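Local coordinates for DUF4276 family protein (PDB 2P62), which is of unknown function but belongs to the Toprim-like clan and may act on nucleic acids, at residues Met136-Leu141 with Glu148-Glu153; Ala157-Leu162 with Lys210-Met215; Lys4-Glu9 with Glu91-Arg96; Asp188-Leu193 with Gly206-Tyr211. All coordinates share one frame; numbering follows the deposited sequence.

Interaction 1: Met136-Leu141 with Glu148-Glu153; sequences MGNLTL and EKKELE
G137 and E151 come together where the loop joining strand 129-136 to helix 152-162 doubles back on itself, E151 being the N-cap residue of that helix. Their CA atoms are 4.1 Å apart, which brings the G137 backbone tight against E151; the positive phi of 93° also suits glycine. Beside this point M136 and L152 lie side by side, M136 CG resting 3.5 Å from L152 CA. The first carbons of the K150 side chain meet G137 O, CB at 3.1 Å. At the far end of the contact, E148 OE2 accepts a hydrogen bond from L141 N (2.7 Å, 146° at the hydrogen), met on its syn side. Outside the two segments, D97 takes the L152 N-H and D99 accepts a weak bond from K150 N; this pair is consistent with the DxD motif of Toprim domains. L141 O lies only 3.0 Å from E148 OE1, an acceptor pair that should repel and might raise the carboxylate's proton affinity.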
loop_
_atom_site.group_PDB
_atom_site.type_symbol
_atom_site.label_atom_id
_atom_site.label_comp_id
_atom_site.label_asym_id
_atom_site.label_seq_id
_atom_site.Cartn_x
_atom_site.Cartn_y
_atom_site.Cartn_z
ATOM N N MET A 136 -9.433 17.091 -9.442
ATOM C CA MET A 136 -9.502 15.790 -10.101
ATOM C C MET A 136 -10.896 15.171 -10.022
ATOM O O MET A 136 -11.590 15.284 -9.013
ATOM C CB MET A 136 -8.487 14.831 -9.469
ATOM C CG MET A 136 -8.454 13.422 -10.077
ATOM S SD MET A 136 -7.773 13.352 -11.756
ATOM C CE MET A 136 -6.142 13.935 -11.407
ATOM N N GLY A 137 -11.307 14.519 -11.099
ATOM C CA GLY A 137 -12.609 13.887 -11.107
ATOM C C GLY A 137 -13.733 14.742 -11.658
ATOM O O GLY A 137 -14.888 14.544 -11.291
ATOM N N ASN A 138 -13.421 15.691 -12.534
ATOM C CA ASN A 138 -14.476 16.529 -13.098
ATOM C C ASN A 138 -15.100 15.871 -14.323
ATOM O O ASN A 138 -14.757 16.190 -15.463
ATOM C CB ASN A 138 -13.942 17.914 -13.472
ATOM C CG ASN A 138 -14.487 19.007 -12.568
ATOM O OD1 ASN A 138 -15.692 19.055 -12.294
ATOM N ND2 ASN A 138 -13.610 19.897 -12.106
ATOM N N LEU A 139 -16.012 14.938 -14.081
ATOM C CA LEU A 139 -16.700 14.233 -15.158
ATOM C C LEU A 139 -17.969 13.610 -14.612
ATOM O O LEU A 139 -18.288 13.776 -13.438
ATOM C CB LEU A 139 -15.795 13.152 -15.791
ATOM C CG LEU A 139 -15.214 11.923 -15.054
ATOM C CD1 LEU A 139 -14.563 12.358 -13.747
ATOM C CD2 LEU A 139 -16.291 10.891 -14.790
ATOM N N THR A 140 -18.714 12.927 -15.471
ATOM C CA THR A 140 -19.937 12.266 -15.040
ATOM C C THR A 140 -19.825 10.805 -15.420
ATOM O O THR A 140 -19.715 10.460 -16.595
ATOM C CB THR A 140 -21.185 12.870 -15.706
ATOM O OG1 THR A 140 -21.324 14.242 -15.308
ATOM C CG2 THR A 140 -22.437 12.104 -15.278
ATOM N N LEU A 141 -19.806 9.954 -14.406
ATOM C CA LEU A 141 -19.698 8.519 -14.605
ATOM C C LEU A 141 -21.128 8.008 -14.580
ATOM O O LEU A 141 -21.760 7.951 -13.527
ATOM C CB LEU A 141 -18.871 7.919 -13.466
ATOM C CG LEU A 141 -18.403 6.465 -13.462
ATOM C CD1 LEU A 141 -19.471 5.615 -12.862
ATOM C CD2 LEU A 141 -18.016 6.009 -14.864
ATOM N N GLU A 148 -22.039 9.490 -7.562
ATOM C CA GLU A 148 -21.343 10.490 -8.355
ATOM C C GLU A 148 -20.374 11.294 -7.476
ATOM O O GLU A 148 -20.626 12.456 -7.164
ATOM C CB GLU A 148 -22.390 11.397 -9.007
ATOM C CG GLU A 148 -22.071 11.828 -10.420
ATOM C CD GLU A 148 -21.953 10.666 -11.393
ATOM O OE1 GLU A 148 -22.914 9.879 -11.518
ATOM O OE2 GLU A 148 -20.894 10.543 -12.041
ATOM N N LYS A 149 -19.275 10.668 -7.061
ATOM C CA LYS A 149 -18.292 11.359 -6.229
ATOM C C LYS A 149 -17.103 11.755 -7.100
ATOM O O LYS A 149 -16.391 10.901 -7.629
ATOM C CB LYS A 149 -17.856 10.460 -5.068
ATOM C CG LYS A 149 -19.039 9.879 -4.293
ATOM C CD LYS A 149 -18.609 9.084 -3.057
ATOM C CE LYS A 149 -17.990 9.986 -1.994
ATOM N NZ LYS A 149 -17.706 9.236 -0.743
ATOM N N LYS A 150 -16.912 13.062 -7.261
ATOM C CA LYS A 150 -15.841 13.584 -8.095
ATOM C C LYS A 150 -14.490 13.485 -7.407
ATOM O O LYS A 150 -14.184 14.233 -6.475
ATOM C CB LYS A 150 -16.145 15.030 -8.492
ATOM C CG LYS A 150 -17.435 15.191 -9.291
ATOM C CD LYS A 150 -17.545 16.602 -9.842
ATOM C CE LYS A 150 -18.818 16.815 -10.649
ATOM N NZ LYS A 150 -20.036 16.772 -9.785
ATOM N N GLU A 151 -13.683 12.548 -7.891
ATOM C CA GLU A 151 -12.368 12.297 -7.325
ATOM C C GLU A 151 -11.569 11.399 -8.250
ATOM O O GLU A 151 -12.087 10.916 -9.254
ATOM C CB GLU A 151 -12.512 11.650 -5.941
ATOM C CG GLU A 151 -13.395 10.407 -5.891
ATOM C CD GLU A 151 -13.582 9.887 -4.474
ATOM O OE1 GLU A 151 -13.887 10.699 -3.573
ATOM O OE2 GLU A 151 -13.448 8.665 -4.255
ATOM N N LEU A 152 -10.306 11.185 -7.908
ATOM C CA LEU A 152 -9.416 10.353 -8.711
ATOM C C LEU A 152 -10.035 9.015 -9.108
ATOM O O LEU A 152 -9.885 8.565 -10.243
ATOM C CB LEU A 152 -8.115 10.111 -7.940
ATOM C CG LEU A 152 -6.862 9.530 -8.613
ATOM C CD1 LEU A 152 -6.657 8.118 -8.124
ATOM C CD2 LEU A 152 -6.949 9.600 -10.134
ATOM N N GLU A 153 -10.751 8.390 -8.182
ATOM C CA GLU A 153 -11.347 7.100 -8.466
ATOM C C GLU A 153 -12.473 7.163 -9.504
ATOM O O GLU A 153 -12.656 6.226 -10.282
ATOM C CB GLU A 153 -11.827 6.467 -7.162
ATOM C CG GLU A 153 -10.684 6.008 -6.247
ATOM C CD GLU A 153 -9.971 7.137 -5.490
ATOM O OE1 GLU A 153 -9.034 6.805 -4.719
ATOM O OE2 GLU A 153 -10.334 8.333 -5.646
#

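Interaction 2: Ala157-Leu162 with Lys210-Met215; sequences AYLAKL and KYIGIM
L159 of helix 152-162 reaches across to Y211, I212 and M215 of helix 204-218 in a buried helix-helix packing contact within the helical part of the fold. The two short axes pass 12.4 Å apart at 42°, so most of the contact is made by side chains, apart from Y211 OH against the backbone of A160.

The apolar contacts come mainly from the two methyls of L159, which divide the opposing surface between them. CD2 lies 3.9 Å from Y211 CE2, approaching that ring obliquely, and 4.2 Å from I212 CG1. CD1 instead meets the thioether, 3.7 Å from M215 SD. With CG anti to the backbone N (chi1 177°), L159 sends CG out toward helix 204-218, and it overlaps Y211 and M215 in antiparallel fashion. F226 of helix 220-229 also packs on L159, while I212 leans on F16, V19 and L20 of helix 11-23, so this pair of helices is built into a larger helical cluster.

The polar element is the phenol of Y211, whose buried oxygen is hydrogen-bonded to D163, just past the end of helix 152-162. Y211 OH also lies 3.8 Å from A160 CA.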
loop_
_atom_site.group_PDB
_atom_site.type_symbol
_atom_site.label_atom_id
_atom_site.label_comp_id
_atom_site.label_asym_id
_atom_site.label_seq_id
_atom_site.Cartn_x
_atom_site.Cartn_y
_atom_site.Cartn_z
ATOM N N ALA A 157 -12.703 4.987 -12.655
ATOM C CA ALA A 157 -13.898 4.206 -12.933
ATOM C C ALA A 157 -14.336 4.449 -14.380
ATOM O O ALA A 157 -14.849 3.543 -15.038
ATOM C CB ALA A 157 -15.017 4.596 -11.973
ATOM N N TYR A 158 -14.127 5.670 -14.874
ATOM C CA TYR A 158 -14.517 6.006 -16.237
ATOM C C TYR A 158 -13.612 5.310 -17.248
ATOM O O TYR A 158 -14.058 4.890 -18.321
ATOM C CB TYR A 158 -14.498 7.528 -16.439
ATOM C CG TYR A 158 -15.055 7.966 -17.772
ATOM C CD1 TYR A 158 -14.213 8.216 -18.848
ATOM C CD2 TYR A 158 -16.429 8.100 -17.963
ATOM C CE1 TYR A 158 -14.717 8.588 -20.087
ATOM C CE2 TYR A 158 -16.951 8.474 -19.199
ATOM C CZ TYR A 158 -16.084 8.717 -20.259
ATOM O OH TYR A 158 -16.585 9.083 -21.489
ATOM N N LEU A 159 -12.339 5.178 -16.895
ATOM C CA LEU A 159 -11.393 4.497 -17.760
ATOM C C LEU A 159 -11.806 3.023 -17.822
ATOM O O LEU A 159 -11.766 2.405 -18.885
ATOM C CB LEU A 159 -9.971 4.624 -17.202
ATOM C CG LEU A 159 -8.865 3.885 -17.972
ATOM C CD1 LEU A 159 -8.798 4.388 -19.400
ATOM C CD2 LEU A 159 -7.530 4.092 -17.276
ATOM N N ALA A 160 -12.213 2.468 -16.681
ATOM C CA ALA A 160 -12.640 1.074 -16.620
ATOM C C ALA A 160 -13.847 0.890 -17.531
ATOM O O ALA A 160 -13.967 -0.115 -18.233
ATOM C CB ALA A 160 -12.992 0.683 -15.182
ATOM N N LYS A 161 -14.740 1.869 -17.512
ATOM C CA LYS A 161 -15.927 1.833 -18.351
ATOM C C LYS A 161 -15.533 1.771 -19.830
ATOM O O LYS A 161 -15.924 0.851 -20.543
ATOM C CB LYS A 161 -16.791 3.070 -18.086
ATOM C CG LYS A 161 -18.118 3.081 -18.830
ATOM C CD LYS A 161 -19.003 4.197 -18.301
ATOM C CE LYS A 161 -20.378 4.186 -18.941
ATOM N NZ LYS A 161 -21.269 5.197 -18.307
ATOM N N LEU A 162 -14.748 2.740 -20.289
ATOM C CA LEU A 162 -14.327 2.759 -21.688
ATOM C C LEU A 162 -13.675 1.456 -22.100
ATOM O O LEU A 162 -13.804 1.019 -23.246
ATOM C CB LEU A 162 -13.345 3.900 -21.937
ATOM C CG LEU A 162 -13.851 5.305 -21.591
ATOM C CD1 LEU A 162 -12.858 6.339 -22.131
ATOM C CD2 LEU A 162 -15.224 5.526 -22.193
ATOM N N LYS A 210 0.100 -0.604 -13.007
ATOM C CA LYS A 210 0.050 -1.796 -13.837
ATOM C C LYS A 210 -1.015 -1.678 -14.927
ATOM O O LYS A 210 -0.712 -1.785 -16.114
ATOM C CB LYS A 210 -0.231 -3.027 -12.977
ATOM C CG LYS A 210 -0.167 -4.323 -13.750
ATOM C CD LYS A 210 -0.548 -5.506 -12.891
ATOM C CE LYS A 210 -0.571 -6.789 -13.717
ATOM N NZ LYS A 210 -1.337 -7.861 -13.009
ATOM N N TYR A 211 -2.257 -1.450 -14.513
ATOM C CA TYR A 211 -3.383 -1.322 -15.434
ATOM C C TYR A 211 -3.157 -0.268 -16.522
ATOM O O TYR A 211 -3.400 -0.516 -17.708
ATOM C CB TYR A 211 -4.653 -0.995 -14.643
ATOM C CG TYR A 211 -5.906 -0.877 -15.483
ATOM C CD1 TYR A 211 -6.281 -1.895 -16.365
ATOM C CD2 TYR A 211 -6.737 0.241 -15.372
ATOM C CE1 TYR A 211 -7.455 -1.804 -17.117
ATOM C CE2 TYR A 211 -7.911 0.341 -16.115
ATOM C CZ TYR A 211 -8.262 -0.688 -16.987
ATOM O OH TYR A 211 -9.414 -0.588 -17.728
ATOM N N ILE A 212 -2.680 0.907 -16.135
ATOM C CA ILE A 212 -2.452 1.946 -17.125
ATOM C C ILE A 212 -1.218 1.639 -17.965
ATOM O O ILE A 212 -1.222 1.826 -19.182
ATOM C CB ILE A 212 -2.311 3.321 -16.449
ATOM C CG1 ILE A 212 -3.641 3.681 -15.774
ATOM C CG2 ILE A 212 -1.880 4.376 -17.473
ATOM C CD1 ILE A 212 -3.677 5.050 -15.126
ATOM N N GLY A 213 -0.170 1.153 -17.309
ATOM C CA GLY A 213 1.063 0.824 -18.004
ATOM C C GLY A 213 0.858 -0.196 -19.103
ATOM O O GLY A 213 1.455 -0.110 -20.175
ATOM N N ILE A 214 0.013 -1.180 -18.839
ATOM C CA ILE A 214 -0.264 -2.195 -19.833
ATOM C C ILE A 214 -1.137 -1.633 -20.961
ATOM O O ILE A 214 -0.894 -1.925 -22.131
ATOM C CB ILE A 214 -0.939 -3.410 -19.180
ATOM C CG1 ILE A 214 0.078 -4.133 -18.290
ATOM C CG2 ILE A 214 -1.497 -4.338 -20.241
ATOM C CD1 ILE A 214 -0.504 -5.290 -17.491
ATOM N N MET A 215 -2.139 -0.824 -20.608
ATOM C CA MET A 215 -3.041 -0.227 -21.594
ATOM C C MET A 215 -2.252 0.559 -22.620
ATOM O O MET A 215 -2.558 0.530 -23.808
ATOM C CB MET A 215 -4.059 0.711 -20.927
ATOM C CG MET A 215 -5.063 1.327 -21.915
ATOM S SD MET A 215 -6.453 2.187 -21.140
ATOM C CE MET A 215 -7.409 0.753 -20.659
#

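Interaction 3: Lys4-Glu9 with Glu91-Arg96; sequences KLIIVE and EVYVVR
L5 and I7 bond in parallel register to E91, Y93 and V95, joining two adjacent central strands of the mixed sheet. L5 N donates to E91 O (2.9 Å) and L5 O accepts from Y93 N (2.7 Å); I7 N then bonds Y93 O, and I7 O takes V95 N at a nearly straight 175°. Past I7 the strands part, and a water donates to V95 O at 2.7 Å while reaching E9 N only weakly. On one face, I7 CD1 packs 4.2 Å from V92 CG1. On the other, K4 and E91 run out together, K4 NZ forming a salt bridge to E91 OE1 at 2.9 Å. Y93 OH bonds the same oxygen (2.8 Å) from the opposite face of the carboxylate plane. Further out, M239 O and G241 O also accept from K4 NZ, and Y132 stacks on Y93. E9, leaving the first strand, recalls the glutamate of Toprim domains. Two donors on one oxygen should favour the ionised carboxylate of E91.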
loop_
_atom_site.group_PDB
_atom_site.type_symbol
_atom_site.label_atom_id
_atom_site.label_comp_id
_atom_site.label_asym_id
_atom_site.label_seq_id
_atom_site.Cartn_x
_atom_site.Cartn_y
_atom_site.Cartn_z
ATOM N N LYS A 4 9.693 21.878 -11.695
ATOM C CA LYS A 4 8.261 22.060 -11.526
ATOM C C LYS A 4 7.841 21.179 -10.352
ATOM O O LYS A 4 8.247 20.020 -10.261
ATOM C CB LYS A 4 7.512 21.627 -12.784
ATOM C CG LYS A 4 7.949 22.345 -14.043
ATOM C CD LYS A 4 6.994 22.061 -15.177
ATOM C CE LYS A 4 7.449 22.736 -16.466
ATOM N NZ LYS A 4 6.437 22.507 -17.537
ATOM N N LEU A 5 7.039 21.740 -9.452
ATOM C CA LEU A 5 6.565 21.018 -8.279
ATOM C C LEU A 5 5.119 20.542 -8.451
ATOM O O LEU A 5 4.228 21.317 -8.811
ATOM C CB LEU A 5 6.675 21.919 -7.041
ATOM C CG LEU A 5 6.232 21.354 -5.685
ATOM C CD1 LEU A 5 7.073 20.119 -5.354
ATOM C CD2 LEU A 5 6.395 22.418 -4.596
ATOM N N ILE A 6 4.904 19.254 -8.200
ATOM C CA ILE A 6 3.581 18.652 -8.293
ATOM C C ILE A 6 3.176 18.129 -6.916
ATOM O O ILE A 6 3.830 17.249 -6.353
ATOM C CB ILE A 6 3.551 17.490 -9.305
ATOM C CG1 ILE A 6 4.046 17.981 -10.673
ATOM C CG2 ILE A 6 2.126 16.938 -9.405
ATOM C CD1 ILE A 6 3.933 16.961 -11.806
ATOM N N ILE A 7 2.099 18.691 -6.377
ATOM C CA ILE A 7 1.601 18.310 -5.062
ATOM C C ILE A 7 0.282 17.558 -5.156
ATOM O O ILE A 7 -0.708 18.085 -5.661
ATOM C CB ILE A 7 1.377 19.548 -4.170
ATOM C CG1 ILE A 7 2.644 20.415 -4.144
ATOM C CG2 ILE A 7 0.993 19.091 -2.756
ATOM C CD1 ILE A 7 2.477 21.749 -3.425
ATOM N N VAL A 8 0.280 16.322 -4.674
ATOM C CA VAL A 8 -0.914 15.489 -4.688
ATOM C C VAL A 8 -1.227 15.079 -3.259
ATOM O O VAL A 8 -0.427 15.328 -2.354
ATOM C CB VAL A 8 -0.706 14.227 -5.548
ATOM C CG1 VAL A 8 -0.497 14.622 -6.998
ATOM C CG2 VAL A 8 0.487 13.440 -5.034
ATOM N N GLU A 9 -2.375 14.439 -3.049
ATOM C CA GLU A 9 -2.760 14.036 -1.699
ATOM C C GLU A 9 -2.133 12.747 -1.174
ATOM O O GLU A 9 -1.657 12.720 -0.044
ATOM C CB GLU A 9 -4.282 13.925 -1.580
ATOM C CG GLU A 9 -4.739 13.789 -0.134
ATOM C CD GLU A 9 -6.243 13.685 0.003
ATOM O OE1 GLU A 9 -6.957 14.394 -0.740
ATOM O OE2 GLU A 9 -6.712 12.906 0.864
ATOM N N GLU A 91 6.906 26.425 -11.918
ATOM C CA GLU A 91 5.502 26.058 -11.888
ATOM C C GLU A 91 5.223 25.142 -10.711
ATOM O O GLU A 91 6.070 24.344 -10.297
ATOM C CB GLU A 91 5.062 25.378 -13.207
ATOM C CG GLU A 91 5.390 26.183 -14.468
ATOM C CD GLU A 91 4.835 25.602 -15.763
ATOM O OE1 GLU A 91 4.911 24.365 -15.966
ATOM O OE2 GLU A 91 4.336 26.399 -16.597
ATOM N N VAL A 92 4.029 25.298 -10.160
ATOM C CA VAL A 92 3.584 24.483 -9.053
ATOM C C VAL A 92 2.168 24.032 -9.372
ATOM O O VAL A 92 1.299 24.845 -9.696
ATOM C CB VAL A 92 3.567 25.260 -7.712
ATOM C CG1 VAL A 92 2.985 24.369 -6.627
ATOM C CG2 VAL A 92 4.982 25.691 -7.319
ATOM N N TYR A 93 1.955 22.721 -9.301
ATOM C CA TYR A 93 0.649 22.131 -9.559
ATOM C C TYR A 93 0.082 21.613 -8.244
ATOM O O TYR A 93 0.772 20.942 -7.490
ATOM C CB TYR A 93 0.769 20.979 -10.570
ATOM C CG TYR A 93 1.205 21.433 -11.940
ATOM C CD1 TYR A 93 2.554 21.672 -12.216
ATOM C CD2 TYR A 93 0.267 21.724 -12.935
ATOM C CE1 TYR A 93 2.959 22.202 -13.432
ATOM C CE2 TYR A 93 0.667 22.258 -14.168
ATOM C CZ TYR A 93 2.014 22.500 -14.407
ATOM O OH TYR A 93 2.435 23.088 -15.586
ATOM N N VAL A 94 -1.168 21.940 -7.956
ATOM C CA VAL A 94 -1.791 21.462 -6.731
ATOM C C VAL A 94 -3.038 20.690 -7.144
ATOM O O VAL A 94 -4.002 21.276 -7.620
ATOM C CB VAL A 94 -2.155 22.638 -5.805
ATOM C CG1 VAL A 94 -2.740 22.110 -4.493
ATOM C CG2 VAL A 94 -0.909 23.471 -5.516
ATOM N N VAL A 95 -2.999 19.371 -6.979
ATOM C CA VAL A 95 -4.098 18.499 -7.372
ATOM C C VAL A 95 -4.869 17.939 -6.196
ATOM O O VAL A 95 -4.287 17.372 -5.267
ATOM C CB VAL A 95 -3.571 17.330 -8.216
ATOM C CG1 VAL A 95 -4.708 16.358 -8.561
ATOM C CG2 VAL A 95 -2.910 17.887 -9.483
ATOM N N ARG A 96 -6.186 18.090 -6.254
ATOM C CA ARG A 96 -7.060 17.616 -5.193
ATOM C C ARG A 96 -8.399 17.193 -5.771
ATOM O O ARG A 96 -8.871 17.775 -6.747
ATOM C CB ARG A 96 -7.287 18.724 -4.151
ATOM C CG ARG A 96 -8.160 18.265 -2.983
ATOM C CD ARG A 96 -8.352 19.332 -1.926
ATOM N NE ARG A 96 -9.305 20.364 -2.340
ATOM C CZ ARG A 96 -9.701 21.371 -1.565
ATOM N NH1 ARG A 96 -9.233 21.492 -0.331
ATOM N NH2 ARG A 96 -10.563 22.262 -2.027
HETATM O O HOH W 1 -4.799 14.754 -5.296
#

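Interaction 4: Asp188-Leu193 with Gly206-Tyr211; sequences DVMHIL and GLYEKY
L193 and L207 are the closest pair by CA distance (8.8 Å) where helices 186-196 and 204-218 pass with their short axes 11.5 Å apart at 56°. L193 has the largest share of the buried surface, with CG anti to the backbone N (chi1 178°). Its CD2 lies 4.1 Å from L207 CD2 and 4.2 Å from Y211 CD2, while CD1 sits over one face of the Y211 ring. L207 CD2 also approaches the backbone carbonyl of M190.

One turn back, M190 meets Y208 in a Met-aromatic contact: the sulfur is 4.8 Å from the ring centroid and lies 56° off the ring normal, obliquely, with SD 3.9 Å from CE2. The modelled approach of M190 CG to the Y208 hydroxyl is too short to be trusted, so the exact pose of this methionine is doubtful.

L156 of helix 152-162 touches both M190 and Y208, closing that side. A different surface of helix 186-196 faces the second subunit, where H191 meets H191 of that subunit. C203, just before helix 204-218, forms an interchain disulfide. The contact, made by methyls, sulfur and aromatic carbons, is apolar and depends on burial and shape; it is near, but not itself part of, the surface of helix 186-196 that meets the second subunit.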
loop_
_atom_site.group_PDB
_atom_site.type_symbol
_atom_site.label_atom_id
_atom_site.label_comp_id
_atom_site.label_asym_id
_atom_site.label_seq_id
_atom_site.Cartn_x
_atom_site.Cartn_y
_atom_site.Cartn_z
ATOM N N ASP A 188 -15.189 1.865 -4.226
ATOM C CA ASP A 188 -15.660 0.488 -4.146
ATOM C C ASP A 188 -15.385 -0.170 -5.506
ATOM O O ASP A 188 -14.913 -1.305 -5.577
ATOM C CB ASP A 188 -17.166 0.441 -3.843
ATOM C CG ASP A 188 -17.493 0.660 -2.363
ATOM O OD1 ASP A 188 -18.669 0.972 -2.063
ATOM O OD2 ASP A 188 -16.595 0.508 -1.500
ATOM N N VAL A 189 -15.670 0.558 -6.584
ATOM C CA VAL A 189 -15.468 0.042 -7.936
ATOM C C VAL A 189 -14.003 -0.309 -8.162
ATOM O O VAL A 189 -13.664 -1.229 -8.912
ATOM C CB VAL A 189 -15.903 1.082 -9.009
ATOM C CG1 VAL A 189 -15.638 0.533 -10.409
ATOM C CG2 VAL A 189 -17.384 1.416 -8.855
ATOM N N MET A 190 -13.132 0.436 -7.505
ATOM C CA MET A 190 -11.713 0.200 -7.654
ATOM C C MET A 190 -11.381 -1.217 -7.187
ATOM O O MET A 190 -10.506 -1.874 -7.741
ATOM C CB MET A 190 -10.948 1.243 -6.851
ATOM C CG MET A 190 -9.885 1.968 -7.643
ATOM S SD MET A 190 -10.405 3.058 -8.959
ATOM C CE MET A 190 -10.681 2.012 -10.239
ATOM N N HIS A 191 -12.094 -1.697 -6.176
ATOM C CA HIS A 191 -11.852 -3.040 -5.684
ATOM C C HIS A 191 -12.419 -4.101 -6.613
ATOM O O HIS A 191 -11.923 -5.225 -6.644
ATOM C CB HIS A 191 -12.411 -3.202 -4.276
ATOM C CG HIS A 191 -11.586 -2.518 -3.237
ATOM N ND1 HIS A 191 -11.924 -1.292 -2.705
ATOM C CD2 HIS A 191 -10.394 -2.851 -2.690
ATOM C CE1 HIS A 191 -10.974 -0.899 -1.875
ATOM N NE2 HIS A 191 -10.033 -1.827 -1.849
ATOM N N ILE A 192 -13.454 -3.749 -7.370
ATOM C CA ILE A 192 -14.033 -4.688 -8.315
ATOM C C ILE A 192 -13.020 -4.807 -9.438
ATOM O O ILE A 192 -12.822 -5.886 -9.999
ATOM C CB ILE A 192 -15.358 -4.168 -8.886
ATOM C CG1 ILE A 192 -16.389 -4.073 -7.766
ATOM C CG2 ILE A 192 -15.837 -5.079 -10.019
ATOM C CD1 ILE A 192 -17.733 -3.610 -8.226
ATOM N N LEU A 193 -12.373 -3.685 -9.752
ATOM C CA LEU A 193 -11.349 -3.648 -10.792
ATOM C C LEU A 193 -10.185 -4.577 -10.417
ATOM O O LEU A 193 -9.618 -5.232 -11.284
ATOM C CB LEU A 193 -10.824 -2.217 -10.991
ATOM C CG LEU A 193 -9.700 -2.029 -12.027
ATOM C CD1 LEU A 193 -10.224 -2.355 -13.421
ATOM C CD2 LEU A 193 -9.181 -0.593 -11.999
ATOM N N GLY A 206 -0.608 0.436 -6.814
ATOM C CA GLY A 206 0.179 -0.435 -7.670
ATOM C C GLY A 206 -0.632 -0.938 -8.850
ATOM O O GLY A 206 -0.094 -1.195 -9.928
ATOM N N LEU A 207 -1.936 -1.083 -8.642
ATOM C CA LEU A 207 -2.834 -1.550 -9.690
ATOM C C LEU A 207 -2.980 -0.492 -10.788
ATOM O O LEU A 207 -3.019 -0.813 -11.978
ATOM C CB LEU A 207 -4.207 -1.886 -9.091
ATOM C CG LEU A 207 -5.350 -2.159 -10.080
ATOM C CD1 LEU A 207 -5.021 -3.381 -10.948
ATOM C CD2 LEU A 207 -6.639 -2.366 -9.310
ATOM N N TYR A 208 -3.053 0.772 -10.388
ATOM C CA TYR A 208 -3.193 1.859 -11.354
ATOM C C TYR A 208 -1.994 1.893 -12.308
ATOM O O TYR A 208 -2.169 2.024 -13.527
ATOM C CB TYR A 208 -3.369 3.192 -10.611
ATOM C CG TYR A 208 -4.538 3.169 -9.643
ATOM C CD1 TYR A 208 -4.601 4.060 -8.572
ATOM C CD2 TYR A 208 -5.562 2.217 -9.767
ATOM C CE1 TYR A 208 -5.646 3.999 -7.647
ATOM C CE2 TYR A 208 -6.615 2.148 -8.844
ATOM C CZ TYR A 208 -6.644 3.040 -7.785
ATOM O OH TYR A 208 -7.632 2.975 -6.828
ATOM N N GLU A 209 -0.789 1.764 -11.751
ATOM C CA GLU A 209 0.450 1.745 -12.536
ATOM C C GLU A 209 0.426 0.579 -13.516
ATOM O O GLU A 209 0.696 0.745 -14.705
ATOM C CB GLU A 209 1.684 1.588 -11.629
ATOM C CG GLU A 209 2.054 2.825 -10.811
ATOM C CD GLU A 209 3.295 2.630 -9.938
ATOM O OE1 GLU A 209 4.372 2.305 -10.488
ATOM O OE2 GLU A 209 3.187 2.803 -8.702
ATOM N N LYS A 210 0.100 -0.604 -13.007
ATOM C CA LYS A 210 0.050 -1.796 -13.837
ATOM C C LYS A 210 -1.015 -1.678 -14.927
ATOM O O LYS A 210 -0.712 -1.785 -16.114
ATOM C CB LYS A 210 -0.231 -3.027 -12.977
ATOM C CG LYS A 210 -0.167 -4.323 -13.750
ATOM C CD LYS A 210 -0.548 -5.506 -12.891
ATOM C CE LYS A 210 -0.571 -6.789 -13.717
ATOM N NZ LYS A 210 -1.337 -7.861 -13.009
ATOM N N TYR A 211 -2.257 -1.450 -14.513
ATOM C CA TYR A 211 -3.383 -1.322 -15.434
ATOM C C TYR A 211 -3.157 -0.268 -16.522
ATOM O O TYR A 211 -3.400 -0.516 -17.708
ATOM C CB TYR A 211 -4.653 -0.995 -14.643
ATOM C CG TYR A 211 -5.906 -0.877 -15.483
ATOM C CD1 TYR A 211 -6.281 -1.895 -16.365
ATOM C CD2 TYR A 211 -6.737 0.241 -15.372
ATOM C CE1 TYR A 211 -7.455 -1.804 -17.117
ATOM C CE2 TYR A 211 -7.911 0.341 -16.115
ATOM C CZ TYR A 211 -8.262 -0.688 -16.987
ATOM O OH TYR A 211 -9.414 -0.588 -17.728
#

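Overall arrangement
Along the chain, interaction 3 closes first, joining two central strands of the sheet; interaction 1 follows, then interactions 2 and 4, which both end on helix 204-218. Interactions 2 and 4 share K210 and Y211, with centres about 8 Å apart. Interaction 1 bridges the two regions: M136 N probably bonds R96 O of interaction 3, and L141 packs on Y158 of interaction 2, both contacts using helix 152-162. E153 also touches M190 of interaction 4. Interaction 3 stands about 23 Å, centre to centre, from interactions 2 and 4. The loop of interaction 1 is therefore one of the links between the sheet and a helical cluster that reaches the second subunit.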